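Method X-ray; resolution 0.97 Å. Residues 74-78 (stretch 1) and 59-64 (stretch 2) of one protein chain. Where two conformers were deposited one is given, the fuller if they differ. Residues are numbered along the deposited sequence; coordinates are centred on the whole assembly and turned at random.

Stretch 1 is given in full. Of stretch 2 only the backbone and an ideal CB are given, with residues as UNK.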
# COMPACT_ATOMS: atom_id res chain seq x y z
N SER A 74 5.95 -25.67 12.85
CA SER A 74 6.86 -24.87 13.65
C SER A 74 6.70 -23.38 13.49
O SER A 74 7.36 -22.60 14.19
CB SER A 74 8.25 -25.31 13.31
OG SER A 74 8.47 -25.15 11.94
N SER A 75 5.77 -22.94 12.64
CA SER A 75 5.44 -21.52 12.49
C SER A 75 4.83 -20.94 13.76
O SER A 75 4.30 -21.66 14.58
CB SER A 75 4.44 -21.35 11.36
OG SER A 75 4.98 -21.81 10.11
N SER A 76 4.90 -19.62 13.85
CA SER A 76 4.24 -18.90 14.94
C SER A 76 2.73 -18.98 14.89
O SER A 76 2.05 -18.93 15.92
CB SER A 76 4.58 -17.40 14.86
OG SER A 76 5.98 -17.18 14.84
N LEU A 77 2.22 -19.03 13.68
CA LEU A 77 0.77 -19.12 13.38
C LEU A 77 0.33 -20.57 13.38
O LEU A 77 1.00 -21.41 12.76
CB LEU A 77 0.55 -18.52 11.99
CG LEU A 77 -0.86 -18.59 11.42
CD1 LEU A 77 -1.87 -17.83 12.27
CD2 LEU A 77 -0.90 -18.12 9.98
N SER A 78 -0.76 -20.84 14.05
CA SER A 78 -1.42 -22.15 14.03
C SER A 78 -2.09 -22.46 12.69
O SER A 78 -2.71 -21.61 12.01
CB SER A 78 -2.53 -22.18 15.08
OG SER A 78 -3.43 -23.28 14.88
N UNK A 59 9.28 -8.04 18.20
CA UNK A 59 8.44 -9.30 18.10
C UNK A 59 8.41 -9.84 16.67
O UNK A 59 7.90 -9.12 15.75
CB UNK A 59 7.01 -9.03 18.56
N UNK A 60 8.89 -11.08 16.48
CA UNK A 60 8.91 -11.63 15.15
C UNK A 60 7.89 -12.76 15.03
O UNK A 60 7.95 -13.77 15.79
CB UNK A 60 10.31 -12.12 14.80
N UNK A 61 7.01 -12.66 14.07
CA UNK A 61 6.00 -13.68 13.74
C UNK A 61 6.44 -14.37 12.48
O UNK A 61 6.60 -13.73 11.43
CB UNK A 61 4.61 -13.07 13.57
N UNK A 62 6.67 -15.68 12.54
CA UNK A 62 7.18 -16.42 11.41
C UNK A 62 6.15 -17.35 10.79
O UNK A 62 5.59 -18.20 11.50
CB UNK A 62 8.41 -17.22 11.84
N UNK A 63 5.91 -17.21 9.48
CA UNK A 63 5.14 -18.17 8.70
C UNK A 63 6.14 -18.89 7.80
O UNK A 63 6.76 -18.27 6.93
CB UNK A 63 4.03 -17.49 7.89
N UNK A 64 6.30 -20.19 8.04
CA UNK A 64 7.22 -21.02 7.27
C UNK A 64 6.39 -21.97 6.44
O UNK A 64 5.40 -22.53 6.95
CB UNK A 64 8.20 -21.78 8.17

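Stretch 2 runs as an extended strand, and the serine-rich loop of stretch 1 crosses its end-to-end direction at 114°, meeting mainly its second half. Three hydrogen bonds, two of them to serine hydroxyls and one to a main-chain O, and one apolar contact join the two stretches.

Position 59 has nothing of stretch 1 within 5.5 Å of its ideal CB. With phi/psi of -128/120 any residue that tolerates an extended backbone would fit, beta-branched ones especially. The residue is Val 59, which makes no contact with the loop.

Position 60 is similarly unconstrained: its CA-to-CB bond points sideways and stretch 1 sets no limit on the side chain here, so a long or polar one is possible. Lys 60 is extended, all four chi angles being t; its end leads away from the loop, and NZ is hydrogen-bonded elsewhere in the structure.

At position 61 the CB points sideways and lies 4.5 Å from Ser 76 OG. A medium-sized aliphatic or a small polar side chain would suit it. The deposited Ile 61, with chi1 m, brings CG2 to 3.9 Å from Ser 76 CB, a modest packing contact.

Position 62 is bound chiefly through its backbone. Its N donates to Ser 76 OG (2.8 Å, 173° at the hydrogen), and its O accepts from Ser 76 N at 2.8 Å, so Ser 76 engages both the main-chain N and the main-chain O of position 62, through its own hydroxyl and its own main-chain N. These bonds need an N-H, which excludes proline, but otherwise no particular side chain. With CB sideways and 3.9 Å from Ser 76 OG, small or polar residues such as serine, threonine or alanine suit, and larger ones that lead off to the side are not excluded. It is Ser 62; its chi1 is m, and its hydroxyl makes no hydrogen bond to the loop.

Position 63 also points sideways, with the ideal CB 4.9 Å from Ser 75 OG and 5.4 Å from Leu 77 CD2. That methyl group favours an apolar chain long enough to reach it, such as leucine, isoleucine or methionine. Leu 63 (chi1 m, chi2 p) bends its end nearer the loop, and its CD2 meets Leu 77 CD2 at 3.9 Å.

Position 64 points toward the loop. Its N donates to Ser 75 OG at 2.9 Å (167°), a bond again available to any residue but proline, while its CB lies 3.8 Å from that same oxygen and 5.1 Å from Ser 74 OG. Two hydroxyls nearby could suit a polar residue, but an aliphatic one can also lie against them. Leu 64 takes the latter course: with chi1 m and chi2 t, its CD1 comes to 3.7 Å from Ser 74 OG.

Stretch 2 59-64: VKISLL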
# COMPACT_ATOMS: atom_id res chain seq x y z
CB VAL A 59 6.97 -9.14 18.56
CG1 VAL A 59 6.27 -10.50 18.46
CG2 VAL A 59 6.95 -8.63 19.99
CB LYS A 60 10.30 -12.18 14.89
CG LYS A 60 10.55 -12.80 13.53
CD LYS A 60 11.97 -13.36 13.44
CE LYS A 60 12.19 -13.98 12.08
NZ LYS A 60 13.62 -14.28 11.98
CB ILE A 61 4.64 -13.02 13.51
CG1 ILE A 61 4.19 -12.17 14.70
CG2 ILE A 61 3.59 -14.05 13.11
CD1 ILE A 61 4.19 -12.90 16.01
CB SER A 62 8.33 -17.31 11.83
OG SER A 62 9.40 -16.49 12.28
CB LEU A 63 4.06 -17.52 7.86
CG LEU A 63 2.80 -17.04 8.61
CD1 LEU A 63 3.05 -16.02 9.70
CD2 LEU A 63 1.78 -16.53 7.62
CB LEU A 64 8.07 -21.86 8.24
CG LEU A 64 8.79 -21.07 9.34
CD1 LEU A 64 9.58 -22.05 10.22
CD2 LEU A 64 9.71 -20.02 8.77
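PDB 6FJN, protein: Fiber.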